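Long-range contacts in TfuA domain-containing protein (Methanosarcina acetivorans, PDB 6XP8), which takes part in peptide backbone thioamidation, probably as the partner of a YcaO enzyme: residues 1-6 / 20-25; 9-14 / 198-203; 31-36 / 60-65; 42-47 / 68-73. One frame throughout, in Å; residues are numbered along the deposited sequence.

Contact 1 (1-6 / 20-25)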
loop_
_atom_site.group_PDB
_atom_site.type_symbol
_atom_site.label_atom_id
_atom_site.label_comp_id
_atom_site.label_asym_id
_atom_site.label_seq_id
_atom_site.Cartn_x
_atom_site.Cartn_y
_atom_site.Cartn_z
ATOM N N ALA A 1 24.406 -11.703 3.700
ATOM C CA ALA A 1 23.498 -10.535 3.498
ATOM C C ALA A 1 22.176 -10.748 4.234
ATOM O O ALA A 1 21.551 -11.805 4.110
ATOM C CB ALA A 1 23.264 -10.292 2.014
ATOM N N ARG A 2 21.774 -9.741 5.010
ATOM C CA ARG A 2 20.535 -9.781 5.791
ATOM C C ARG A 2 19.563 -8.702 5.315
ATOM O O ARG A 2 19.972 -7.573 5.012
ATOM C CB ARG A 2 20.824 -9.590 7.286
ATOM C CG ARG A 2 21.652 -10.689 7.943
ATOM C CD ARG A 2 20.801 -11.663 8.751
ATOM N NE ARG A 2 20.448 -12.868 7.997
ATOM C CZ ARG A 2 19.208 -13.263 7.708
ATOM N NH1 ARG A 2 18.150 -12.560 8.106
ATOM N NH2 ARG A 2 19.020 -14.378 7.013
ATOM N N ALA A 3 18.283 -9.066 5.251
ATOM C CA ALA A 3 17.217 -8.130 4.884
ATOM C C ALA A 3 16.292 -7.802 6.048
ATOM O O ALA A 3 15.980 -8.666 6.872
ATOM C CB ALA A 3 16.408 -8.666 3.717
ATOM N N VAL A 4 15.869 -6.541 6.093
ATOM C CA VAL A 4 14.831 -6.070 7.011
ATOM C C VAL A 4 13.666 -5.490 6.192
ATOM O O VAL A 4 13.884 -4.724 5.250
ATOM C CB VAL A 4 15.400 -5.097 8.090
ATOM C CG1 VAL A 4 16.062 -3.868 7.471
ATOM C CG2 VAL A 4 14.334 -4.696 9.100
ATOM N N ILE A 5 12.443 -5.900 6.535
ATOM C CA ILE A 5 11.228 -5.473 5.815
ATOM C C ILE A 5 10.228 -4.834 6.768
ATOM O O ILE A 5 9.849 -5.431 7.776
ATOM C CB ILE A 5 10.528 -6.653 5.078
ATOM C CG1 ILE A 5 11.509 -7.470 4.225
ATOM C CG2 ILE A 5 9.317 -6.178 4.273
ATOM C CD1 ILE A 5 12.084 -6.740 3.034
ATOM N N PHE A 6 9.795 -3.622 6.432
ATOM C CA PHE A 6 8.794 -2.914 7.220
ATOM C C PHE A 6 7.432 -3.102 6.571
ATOM O O PHE A 6 7.167 -2.543 5.503
ATOM C CB PHE A 6 9.162 -1.434 7.347
ATOM C CG PHE A 6 10.494 -1.202 8.007
ATOM C CD1 PHE A 6 10.583 -1.083 9.394
ATOM C CD2 PHE A 6 11.662 -1.117 7.248
ATOM C CE1 PHE A 6 11.814 -0.878 10.012
ATOM C CE2 PHE A 6 12.897 -0.925 7.862
ATOM C CZ PHE A 6 12.970 -0.797 9.247
ATOM N N LEU A 20 9.334 -14.937 1.962
ATOM C CA LEU A 20 10.741 -14.614 2.177
ATOM C C LEU A 20 11.081 -14.620 3.659
ATOM O O LEU A 20 10.462 -13.893 4.436
ATOM C CB LEU A 20 11.075 -13.245 1.558
ATOM C CG LEU A 20 12.479 -12.652 1.756
ATOM C CD1 LEU A 20 13.527 -13.406 0.947
ATOM C CD2 LEU A 20 12.482 -11.174 1.398
ATOM N N ARG A 21 12.058 -15.440 4.049
ATOM C CA ARG A 21 12.617 -15.350 5.400
ATOM C C ARG A 21 13.457 -14.082 5.472
ATOM O O ARG A 21 14.464 -13.943 4.775
ATOM C CB ARG A 21 13.444 -16.588 5.798
ATOM C CG ARG A 21 14.077 -16.469 7.186
ATOM C CD ARG A 21 15.141 -17.524 7.467
ATOM N NE ARG A 21 14.590 -18.670 8.187
ATOM C CZ ARG A 21 15.013 -19.124 9.367
ATOM N NH1 ARG A 21 16.027 -18.554 10.011
ATOM N NH2 ARG A 21 14.417 -20.180 9.902
ATOM N N ALA A 22 13.000 -13.156 6.309
ATOM C CA ALA A 22 13.665 -11.885 6.555
ATOM C C ALA A 22 13.317 -11.424 7.963
ATOM O O ALA A 22 12.499 -12.050 8.649
ATOM C CB ALA A 22 13.223 -10.847 5.530
ATOM N N ASN A 23 13.954 -10.341 8.399
ATOM C CA ASN A 23 13.553 -9.670 9.625
ATOM C C ASN A 23 12.358 -8.764 9.328
ATOM O O ASN A 23 12.513 -7.691 8.738
ATOM C CB ASN A 23 14.722 -8.876 10.227
ATOM C CG ASN A 23 14.367 -8.201 11.545
ATOM O OD1 ASN A 23 13.203 -8.136 11.940
ATOM N ND2 ASN A 23 15.378 -7.697 12.234
ATOM N N TYR A 24 11.171 -9.207 9.744
ATOM C CA TYR A 24 9.954 -8.409 9.591
ATOM C C TYR A 24 9.739 -7.485 10.771
ATOM O O TYR A 24 9.760 -7.908 11.932
ATOM C CB TYR A 24 8.725 -9.287 9.305
ATOM C CG TYR A 24 8.833 -9.912 7.938
ATOM C CD1 TYR A 24 8.521 -9.176 6.784
ATOM C CD2 TYR A 24 9.313 -11.213 7.778
ATOM C CE1 TYR A 24 8.664 -9.732 5.519
ATOM C CE2 TYR A 24 9.448 -11.773 6.515
ATOM C CZ TYR A 24 9.119 -11.032 5.390
ATOM O OH TYR A 24 9.251 -11.573 4.130
ATOM N N GLN A 25 9.559 -6.212 10.445
ATOM C CA GLN A 25 9.365 -5.156 11.425
ATOM C C GLN A 25 8.002 -4.506 11.187
ATOM O O GLN A 25 7.468 -4.604 10.081
ATOM C CB GLN A 25 10.487 -4.110 11.312
ATOM C CG GLN A 25 11.865 -4.599 11.757
ATOM C CD GLN A 25 11.935 -4.974 13.232
ATOM O OE1 GLN A 25 12.349 -6.083 13.579
ATOM N NE2 GLN A 25 11.530 -4.059 14.102
#

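Contact 2 (9-14 / 198-203)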
loop_
_atom_site.group_PDB
_atom_site.type_symbol
_atom_site.label_atom_id
_atom_site.label_comp_id
_atom_site.label_asym_id
_atom_site.label_seq_id
_atom_site.Cartn_x
_atom_site.Cartn_y
_atom_site.Cartn_z
ATOM N N ASN A 9 0.645 -4.164 7.283
ATOM C CA ASN A 9 -0.635 -3.648 6.784
ATOM C C ASN A 9 -1.001 -4.250 5.423
ATOM O O ASN A 9 -2.031 -4.906 5.292
ATOM C CB ASN A 9 -0.625 -2.110 6.682
ATOM C CG ASN A 9 -0.213 -1.414 7.975
ATOM O OD1 ASN A 9 -0.355 -1.947 9.088
ATOM N ND2 ASN A 9 0.282 -0.199 7.832
ATOM N N SER A 10 -0.146 -4.037 4.424
ATOM C CA SER A 10 -0.418 -4.469 3.041
ATOM C C SER A 10 -0.321 -5.988 2.895
ATOM O O SER A 10 -0.998 -6.595 2.056
ATOM C CB SER A 10 0.544 -3.776 2.078
ATOM O OG SER A 10 0.373 -2.370 2.139
ATOM N N ILE A 11 0.544 -6.577 3.715
ATOM C CA ILE A 11 0.652 -8.022 3.893
ATOM C C ILE A 11 1.078 -8.248 5.345
ATOM O O ILE A 11 1.895 -7.495 5.887
ATOM C CB ILE A 11 1.622 -8.680 2.863
ATOM C CG1 ILE A 11 1.502 -10.215 2.902
ATOM C CG2 ILE A 11 3.063 -8.198 3.047
ATOM C CD1 ILE A 11 2.037 -10.932 1.677
ATOM N N SER A 12 0.511 -9.269 5.975
ATOM C CA SER A 12 0.868 -9.606 7.348
ATOM C C SER A 12 2.270 -10.205 7.414
ATOM O O SER A 12 2.784 -10.724 6.411
ATOM C CB SER A 12 -0.161 -10.567 7.951
ATOM O OG SER A 12 -0.102 -11.835 7.322
ATOM N N HIS A 13 2.889 -10.115 8.590
ATOM C CA HIS A 13 4.188 -10.748 8.841
ATOM C C HIS A 13 4.084 -12.255 8.602
ATOM O O HIS A 13 4.977 -12.848 8.015
ATOM C CB HIS A 13 4.666 -10.462 10.267
ATOM C CG HIS A 13 5.115 -9.050 10.494
ATOM N ND1 HIS A 13 5.890 -8.687 11.575
ATOM C CD2 HIS A 13 4.911 -7.915 9.780
ATOM C CE1 HIS A 13 6.136 -7.391 11.524
ATOM N NE2 HIS A 13 5.556 -6.899 10.443
ATOM N N GLU A 14 2.960 -12.837 9.024
ATOM C CA GLU A 14 2.680 -14.267 8.867
ATOM C C GLU A 14 2.709 -14.704 7.398
ATOM O O GLU A 14 3.321 -15.721 7.059
ATOM C CB GLU A 14 1.324 -14.626 9.500
ATOM C CG GLU A 14 1.204 -14.349 10.999
ATOM C CD GLU A 14 0.652 -12.962 11.322
ATOM O OE1 GLU A 14 1.361 -11.952 11.114
ATOM O OE2 GLU A 14 -0.503 -12.882 11.807
ATOM N N ILE A 198 -4.453 -4.586 -4.720
ATOM C CA ILE A 198 -3.239 -4.119 -5.384
ATOM C C ILE A 198 -2.102 -3.873 -4.392
ATOM O O ILE A 198 -0.939 -4.095 -4.727
ATOM C CB ILE A 198 -3.497 -2.916 -6.335
ATOM C CG1 ILE A 198 -2.295 -2.668 -7.267
ATOM C CG2 ILE A 198 -3.875 -1.641 -5.584
ATOM C CD1 ILE A 198 -2.019 -3.795 -8.244
ATOM N N LYS A 199 -2.444 -3.441 -3.179
ATOM C CA LYS A 199 -1.441 -3.266 -2.123
ATOM C C LYS A 199 -0.755 -4.582 -1.772
ATOM O O LYS A 199 0.471 -4.618 -1.652
ATOM C CB LYS A 199 -2.043 -2.618 -0.879
ATOM C CG LYS A 199 -2.395 -1.153 -1.073
ATOM C CD LYS A 199 -2.582 -0.481 0.278
ATOM C CE LYS A 199 -1.356 0.295 0.711
ATOM N NZ LYS A 199 -1.575 0.910 2.053
ATOM N N ARG A 200 -1.537 -5.657 -1.644
ATOM C CA ARG A 200 -0.983 -6.981 -1.341
ATOM C C ARG A 200 -0.111 -7.505 -2.481
ATOM O O ARG A 200 0.964 -8.059 -2.243
ATOM C CB ARG A 200 -2.107 -7.978 -1.049
ATOM C CG ARG A 200 -1.620 -9.351 -0.630
ATOM C CD ARG A 200 -2.774 -10.326 -0.449
ATOM N NE ARG A 200 -2.296 -11.585 0.124
ATOM C CZ ARG A 200 -2.128 -11.806 1.426
ATOM N NH1 ARG A 200 -2.411 -10.859 2.317
ATOM N NH2 ARG A 200 -1.678 -12.985 1.841
ATOM N N GLN A 201 -0.572 -7.323 -3.719
ATOM C CA GLN A 201 0.167 -7.815 -4.883
ATOM C C GLN A 201 1.472 -7.059 -5.048
ATOM O O GLN A 201 2.502 -7.660 -5.339
ATOM C CB GLN A 201 -0.682 -7.771 -6.157
ATOM C CG GLN A 201 -1.810 -8.802 -6.119
ATOM C CD GLN A 201 -2.731 -8.740 -7.318
ATOM O OE1 GLN A 201 -3.148 -7.657 -7.745
ATOM N NE2 GLN A 201 -3.073 -9.908 -7.862
ATOM N N ASP A 202 1.423 -5.746 -4.821
ATOM C CA ASP A 202 2.636 -4.937 -4.854
ATOM C C ASP A 202 3.589 -5.302 -3.728
ATOM O O ASP A 202 4.805 -5.324 -3.946
ATOM C CB ASP A 202 2.301 -3.454 -4.777
ATOM C CG ASP A 202 1.902 -2.865 -6.106
ATOM O OD1 ASP A 202 1.688 -3.606 -7.101
ATOM O OD2 ASP A 202 1.802 -1.626 -6.142
ATOM N N ALA A 203 3.039 -5.562 -2.537
ATOM C CA ALA A 203 3.831 -5.995 -1.371
ATOM C C ALA A 203 4.620 -7.271 -1.668
ATOM O O ALA A 203 5.806 -7.357 -1.354
ATOM C CB ALA A 203 2.945 -6.184 -0.144
HETATM O O HOH W 1 -2.126 -1.452 3.621
HETATM O O HOH W 2 -1.773 -10.746 5.020
#

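Contact 3 (31-36 / 60-65)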
loop_
_atom_site.group_PDB
_atom_site.type_symbol
_atom_site.label_atom_id
_atom_site.label_comp_id
_atom_site.label_asym_id
_atom_site.label_seq_id
_atom_site.Cartn_x
_atom_site.Cartn_y
_atom_site.Cartn_z
ATOM N N PHE A 31 13.401 7.616 12.077
ATOM C CA PHE A 31 14.645 7.149 12.710
ATOM C C PHE A 31 14.667 5.696 13.185
ATOM O O PHE A 31 15.261 5.361 14.213
ATOM C CB PHE A 31 15.168 8.164 13.743
ATOM C CG PHE A 31 15.680 9.431 13.115
ATOM C CD1 PHE A 31 16.697 9.387 12.149
ATOM C CD2 PHE A 31 15.139 10.669 13.463
ATOM C CE1 PHE A 31 17.164 10.551 11.553
ATOM C CE2 PHE A 31 15.611 11.838 12.879
ATOM C CZ PHE A 31 16.621 11.778 11.921
ATOM N N GLN A 32 14.032 4.833 12.395
ATOM C CA GLN A 32 14.119 3.396 12.595
ATOM C C GLN A 32 15.121 2.724 11.654
ATOM O O GLN A 32 15.710 1.700 12.019
ATOM C CB GLN A 32 12.746 2.737 12.471
ATOM C CG GLN A 32 11.808 3.087 13.614
ATOM C CD GLN A 32 10.513 2.301 13.581
ATOM O OE1 GLN A 32 9.998 1.959 12.516
ATOM N NE2 GLN A 32 9.981 2.011 14.757
ATOM N N LEU A 33 15.315 3.300 10.464
ATOM C CA LEU A 33 16.199 2.714 9.444
ATOM C C LEU A 33 17.660 2.625 9.871
ATOM O O LEU A 33 18.309 1.606 9.632
ATOM C CB LEU A 33 16.117 3.472 8.111
ATOM C CG LEU A 33 14.852 3.504 7.244
ATOM C CD1 LEU A 33 15.221 4.023 5.867
ATOM C CD2 LEU A 33 14.171 2.149 7.112
ATOM N N GLU A 34 18.167 3.686 10.505
ATOM C CA GLU A 34 19.594 3.774 10.849
ATOM C C GLU A 34 20.061 2.679 11.810
ATOM O O GLU A 34 21.219 2.266 11.734
ATOM C CB GLU A 34 19.975 5.171 11.362
ATOM C CG GLU A 34 21.473 5.502 11.295
ATOM C CD GLU A 34 22.066 5.501 9.888
ATOM O OE1 GLU A 34 23.263 5.157 9.754
ATOM O OE2 GLU A 34 21.359 5.852 8.916
ATOM N N LYS A 35 19.159 2.199 12.677
ATOM C CA LYS A 35 19.451 1.069 13.579
ATOM C C LYS A 35 19.902 -0.163 12.790
ATOM O O LYS A 35 20.887 -0.815 13.146
ATOM C CB LYS A 35 18.231 0.719 14.448
ATOM C CG LYS A 35 18.525 -0.259 15.582
ATOM C CD LYS A 35 17.256 -0.748 16.267
ATOM C CE LYS A 35 17.582 -1.688 17.420
ATOM N NZ LYS A 35 16.356 -2.289 18.027
ATOM N N PHE A 36 19.180 -0.453 11.711
ATOM C CA PHE A 36 19.452 -1.623 10.878
ATOM C C PHE A 36 20.657 -1.435 9.959
ATOM O O PHE A 36 21.414 -2.382 9.730
ATOM C CB PHE A 36 18.187 -2.043 10.122
ATOM C CG PHE A 36 17.070 -2.449 11.038
ATOM C CD1 PHE A 36 17.064 -3.718 11.634
ATOM C CD2 PHE A 36 16.054 -1.548 11.360
ATOM C CE1 PHE A 36 16.048 -4.088 12.506
ATOM C CE2 PHE A 36 15.034 -1.913 12.234
ATOM C CZ PHE A 36 15.034 -3.180 12.808
ATOM N N ARG A 60 16.019 12.037 4.286
ATOM C CA ARG A 60 17.363 12.005 4.884
ATOM C C ARG A 60 17.775 10.597 5.351
ATOM O O ARG A 60 18.909 10.166 5.115
ATOM C CB ARG A 60 17.460 13.061 6.011
ATOM C CG ARG A 60 18.478 12.818 7.124
ATOM C CD ARG A 60 19.892 13.260 6.764
ATOM N NE ARG A 60 20.890 12.568 7.587
ATOM C CZ ARG A 60 22.169 12.376 7.259
ATOM N NH1 ARG A 60 22.663 12.818 6.106
ATOM N NH2 ARG A 60 22.964 11.727 8.099
ATOM N N GLU A 61 16.839 9.890 5.984
ATOM C CA GLU A 61 17.062 8.533 6.490
ATOM C C GLU A 61 17.311 7.522 5.374
ATOM O O GLU A 61 18.202 6.677 5.488
ATOM C CB GLU A 61 15.855 8.063 7.288
ATOM C CG GLU A 61 15.479 8.937 8.465
ATOM C CD GLU A 61 14.275 8.381 9.176
ATOM O OE1 GLU A 61 14.311 7.188 9.535
ATOM O OE2 GLU A 61 13.304 9.132 9.365
ATOM N N ILE A 62 16.502 7.611 4.318
ATOM C CA ILE A 62 16.614 6.718 3.163
ATOM C C ILE A 62 17.940 6.998 2.444
ATOM O O ILE A 62 18.690 6.063 2.149
ATOM C CB ILE A 62 15.375 6.811 2.232
ATOM C CG1 ILE A 62 14.155 6.190 2.937
ATOM C CG2 ILE A 62 15.626 6.119 0.889
ATOM C CD1 ILE A 62 12.809 6.715 2.473
ATOM N N LEU A 63 18.232 8.279 2.214
ATOM C CA LEU A 63 19.494 8.692 1.588
ATOM C C LEU A 63 20.736 8.254 2.365
ATOM O O LEU A 63 21.734 7.864 1.747
ATOM C CB LEU A 63 19.518 10.204 1.327
ATOM C CG LEU A 63 18.547 10.747 0.269
ATOM C CD1 LEU A 63 18.512 12.270 0.304
ATOM C CD2 LEU A 63 18.877 10.248 -1.130
ATOM N N SER A 64 20.667 8.304 3.699
ATOM C CA SER A 64 21.753 7.820 4.563
ATOM C C SER A 64 22.022 6.329 4.327
ATOM O O SER A 64 23.178 5.920 4.142
ATOM C CB SER A 64 21.450 8.088 6.045
ATOM O OG SER A 64 22.513 7.634 6.869
ATOM N N ALA A 65 20.947 5.537 4.315
ATOM C CA ALA A 65 21.019 4.100 4.034
ATOM C C ALA A 65 21.646 3.806 2.665
ATOM O O ALA A 65 22.531 2.950 2.560
ATOM C CB ALA A 65 19.634 3.464 4.151
HETATM O O HOH W 3 13.050 4.969 9.728
HETATM O O HOH W 4 16.913 6.207 10.388
HETATM O O HOH W 5 18.917 6.102 8.014
#

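Contact 4 (42-47 / 68-73)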
loop_
_atom_site.group_PDB
_atom_site.type_symbol
_atom_site.label_atom_id
_atom_site.label_comp_id
_atom_site.label_asym_id
_atom_site.label_seq_id
_atom_site.Cartn_x
_atom_site.Cartn_y
_atom_site.Cartn_z
ATOM N N LYS A 42 21.934 -5.392 4.666
ATOM C CA LYS A 42 22.334 -5.096 3.286
ATOM C C LYS A 42 21.194 -4.612 2.395
ATOM O O LYS A 42 21.430 -3.881 1.432
ATOM C CB LYS A 42 23.043 -6.298 2.646
ATOM C CG LYS A 42 24.450 -6.566 3.175
ATOM C CD LYS A 42 25.435 -5.463 2.793
ATOM C CE LYS A 42 26.613 -5.420 3.754
ATOM N NZ LYS A 42 27.558 -4.322 3.403
ATOM N N VAL A 43 19.970 -5.039 2.709
ATOM C CA VAL A 43 18.776 -4.622 1.960
ATOM C C VAL A 43 17.666 -4.229 2.937
ATOM O O VAL A 43 17.404 -4.948 3.909
ATOM C CB VAL A 43 18.267 -5.713 0.970
ATOM C CG1 VAL A 43 17.076 -5.204 0.161
ATOM C CG2 VAL A 43 19.362 -6.153 0.002
ATOM N N ILE A 44 17.050 -3.074 2.679
ATOM C CA ILE A 44 15.833 -2.634 3.375
ATOM C C ILE A 44 14.670 -2.657 2.379
ATOM O O ILE A 44 14.762 -2.077 1.301
ATOM C CB ILE A 44 15.971 -1.205 3.968
ATOM C CG1 ILE A 44 17.101 -1.150 5.013
ATOM C CG2 ILE A 44 14.645 -0.739 4.585
ATOM C CD1 ILE A 44 17.591 0.250 5.344
ATOM N N GLY A 45 13.585 -3.325 2.758
ATOM C CA GLY A 45 12.319 -3.226 2.037
ATOM C C GLY A 45 11.357 -2.357 2.823
ATOM O O GLY A 45 11.031 -2.666 3.972
ATOM N N ILE A 46 10.932 -1.253 2.215
ATOM C CA ILE A 46 9.900 -0.407 2.814
ATOM C C ILE A 46 8.601 -0.705 2.078
ATOM O O ILE A 46 8.485 -0.426 0.886
ATOM C CB ILE A 46 10.234 1.107 2.750
ATOM C CG1 ILE A 46 11.580 1.413 3.442
ATOM C CG2 ILE A 46 9.099 1.916 3.376
ATOM C CD1 ILE A 46 12.100 2.823 3.210
ATOM N N ILE A 47 7.646 -1.306 2.788
ATOM C CA ILE A 47 6.292 -1.503 2.260
ATOM C C ILE A 47 5.378 -0.488 2.956
ATOM O O ILE A 47 4.951 0.495 2.341
ATOM C CB ILE A 47 5.793 -2.970 2.399
ATOM C CG1 ILE A 47 6.739 -3.928 1.639
ATOM C CG2 ILE A 47 4.352 -3.102 1.897
ATOM C CD1 ILE A 47 6.474 -5.416 1.809
ATOM N N ALA A 68 25.357 4.524 2.561
ATOM C CA ALA A 68 26.088 3.496 3.311
ATOM C C ALA A 68 26.164 2.145 2.580
ATOM O O ALA A 68 26.700 1.173 3.122
ATOM C CB ALA A 68 25.478 3.323 4.698
ATOM N N GLY A 69 25.631 2.093 1.359
ATOM C CA GLY A 69 25.682 0.880 0.535
ATOM C C GLY A 69 24.538 -0.098 0.742
ATOM O O GLY A 69 24.577 -1.227 0.239
ATOM N N VAL A 70 23.526 0.333 1.490
ATOM C CA VAL A 70 22.324 -0.472 1.710
ATOM C C VAL A 70 21.374 -0.220 0.540
ATOM O O VAL A 70 21.112 0.928 0.168
ATOM C CB VAL A 70 21.647 -0.157 3.073
ATOM C CG1 VAL A 70 20.533 -1.155 3.377
ATOM C CG2 VAL A 70 22.670 -0.171 4.202
ATOM N N LYS A 71 20.883 -1.305 -0.046
ATOM C CA LYS A 71 19.892 -1.225 -1.111
ATOM C C LYS A 71 18.530 -0.988 -0.466
ATOM O O LYS A 71 18.208 -1.609 0.544
ATOM C CB LYS A 71 19.890 -2.500 -1.959
ATOM C CG LYS A 71 21.269 -2.878 -2.485
ATOM C CD LYS A 71 21.193 -3.718 -3.749
ATOM C CE LYS A 71 22.562 -3.851 -4.411
ATOM N NZ LYS A 71 23.111 -2.550 -4.889
ATOM N N VAL A 72 17.762 -0.055 -1.022
ATOM C CA VAL A 72 16.433 0.267 -0.487
ATOM C C VAL A 72 15.396 0.060 -1.589
ATOM O O VAL A 72 15.478 0.680 -2.654
ATOM C CB VAL A 72 16.351 1.703 0.109
ATOM C CG1 VAL A 72 14.987 1.948 0.757
ATOM C CG2 VAL A 72 17.451 1.933 1.145
ATOM N N VAL A 73 14.432 -0.817 -1.307
ATOM C CA VAL A 73 13.325 -1.135 -2.209
ATOM C C VAL A 73 12.051 -0.621 -1.559
ATOM O O VAL A 73 11.861 -0.785 -0.357
ATOM C CB VAL A 73 13.194 -2.663 -2.456
ATOM C CG1 VAL A 73 12.070 -2.982 -3.448
ATOM C CG2 VAL A 73 14.502 -3.239 -2.956
HETATM O O HOH W 6 23.760 -4.005 -0.119
#

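Contact 1 (1-6 / 20-25)
Ala3 is the first residue of 1-6 to bond to the other strand. Its carbonyl O accepts the N-H of Asn23, with Ala3 O to Asn23 N at 3.0 Å. Val4 turns to the sheet face that also carries Asn23 and Gln25. Its CG1 takes the crowded place between backbone N and carbonyl carbon (chi1 59°). That leaves CG2 anti to the N, where it crosses obliquely to Gln25, 3.6 Å from Gln25 CG. Phe36 of helix 33-38 packs on this face. Ile5 is held through both backbone polar atoms. Ile5 N donates to Asn23 O at 2.8 Å, and Ile5 O accepts from Gln25 N, also at 2.8 Å. Both bonds are nearly straight (169° and 170°). This is a parallel ladder, and it closes the beta-alpha-beta unit of strand 3-6, helix 13-19 and strand 23-25. On the other face Ile5 and Tyr24 lie side by side and point the same way, with Ile5 CB 3.6 Å from Tyr24 CE1. Tyr24 OH donates in the ring plane to a lone pair of Leu20 O at 2.6 Å, which steadies the ring and ties it to the turn before its strand. A leucine in place of Tyr24 loses this hydroxyl and would probably loosen that turn. Phe6 runs alongside Gln25, with Phe6 CD1 3.6 Å from Gln25 CB, and its ring also touches Leu33.

Contact 2 (9-14 / 198-203)
Ile11 and Arg200 cross at about a right angle. Arg200 is extended, with CG anti to the backbone N (chi1 -176°), so its guanidinium reaches over Ile11. Ile11 CG1 sits against one face of that group, displaced toward the rim, 4.0 Å from Arg200 NH1. The edge of the group is polar. Water 2 lies in its plane and accepts from Arg200 NH1 at 2.8 Å and from Ser12 N at 2.9 Å. Arg200 NH2 forms a salt bridge with Asp15. Ser12 is the N-cap of helix 13-19, and its OG bonds to Asp15 N. The contact thus joins the loop between strand 3-6 and helix 13-19 to the first turns of the long C-terminal helix 198-215. Ile11 CG2 takes the crowded rotamer position and meets Ala203 CB at 3.8 Å. Ser10 O lies 3.4 Å from Arg200 CA, in a CA-H...O contact. Lys199 bends at chi3 (99°) and passes Ser10, bringing its CE 3.5 Å from Ser10 OG. Water 1 donates to Ser10 OG and accepts from Lys199 NZ. Both buried polar ends have further partners: Ser10 OG bonds to Asp48, and Lys199 NZ bonds to Val112 O and Ser77 OG.

Contact 3 (31-36 / 60-65)
Glu61 reaches from helix 59-67 to the start of the neighbouring helix. Glu61 CB lies 4.3 Å from Leu33 CD1. Glu61 CG, anti to the carbonyl carbon, meets the Phe31 ring 3.9 Å from Phe31 CE1. The chain is extended beyond CG (chi2 180°). Glu61 CD comes nearest Phe31 N, at 3.1 Å, and OE2 extends over one face of the ring. The carboxylate stacks on the ring with the planes 22° apart. OE2 also accepts from Gly58 N. Glu61 OE1 is gripped three times. Phe31 N donates to Glu61 OE1 at 2.7 Å, in a bent bond (130°) that comes from above the carboxylate plane. Water 3 donates to Glu61 OE1 at 2.6 Å and accepts from Gln32 N. Water 4 also donates to OE1 and accepts from Glu34 N. These N-H groups, one direct and two through water, would probably stabilise the charged form of Glu61. An alanine in place of Glu61 removes the carboxylate, and would probably leave Phe31 N and both waters without their acceptor and the Phe31 ring less well packed.

In a second polar link Glu34, bent at chi2, accepts from Ser64 OG through Glu34 OE2 at 2.9 Å. Water 5 links the same OE2 to Glu61 O. Deeper in, the side chains of Leu33 and Ile62 cross obliquely, Leu33 CD1 3.8 Å from Ile62 CG1. Leu33 also touches Phe6 and Ile44, and Ile62 touches Ile46. The motif is that of two adjacent helices covering one face of the parallel sheet in an alpha/beta fold.

Contact 4 (42-47 / 68-73)
Lys42 O is held by two hydrogen bonds and one weaker contact. Lys71 N donates to Lys42 O at 3.0 Å, and water 6 donates to the same Lys42 O at 2.8 Å. Val70 CA adds a CA-H...O contact to Lys42 O at 3.5 Å. Water 6 also donates to Gly69 O, so it bridges the two segments just before the strands pair. Gly69 has positive phi (88°) and ends helix 59-67 in a Schellman motif; a side chain here would jam against the preceding carbonyl O. Beyond it the parallel ladder is regular. Ile44 N donates to Lys71 O at 2.8 Å, and Ile44 O accepts from Val73 N at 2.9 Å. Ile46 N then donates to Val73 O at 2.8 Å. These three bonds are almost straight and run nearly along the C=O axes. Ile44 CG1, beside its own backbone N, crosses obliquely to Val70, 3.8 Å from Val70 CG1. Ile46 CD1 reaches Val72 CG1 at 3.9 Å. Val43, Lys71 and Val73 point to the other face. The contact closes the beta-alpha-beta crossover of strand 43-46, helix 59-67 and strand 71-74. Helices 33-38 and 59-67 cover the face with Ile44 and Val72, and helix 198-215 packs on Val43 and Val73. Strand 43-46 is central: its other edge bonds to strand 3-6.

Overall arrangement
Contacts 1 and 4 belong to one parallel sheet, with centres 10 Å apart. Strands 3-6 and 43-46 are neighbours in it and join them through backbone bonds. Strand order is 23-25, 3-6, 43-46, 71-74, 92-93, the 2-1-3-4-5 order of flavodoxin-like folds. Contact 3 pairs two helices on one face, its centre 9 Å from that of contact 4. Along the chain contact 1 closes before contacts 3 and 4, which interleave. Contact 2 spans the longest stretch of chain, encloses both and interleaves with contact 1. It brings helix 198-215 back to the beginning of the chain, and this helix covers the opposite face of the sheet. The two ends of the chain thus pack together around one sheet.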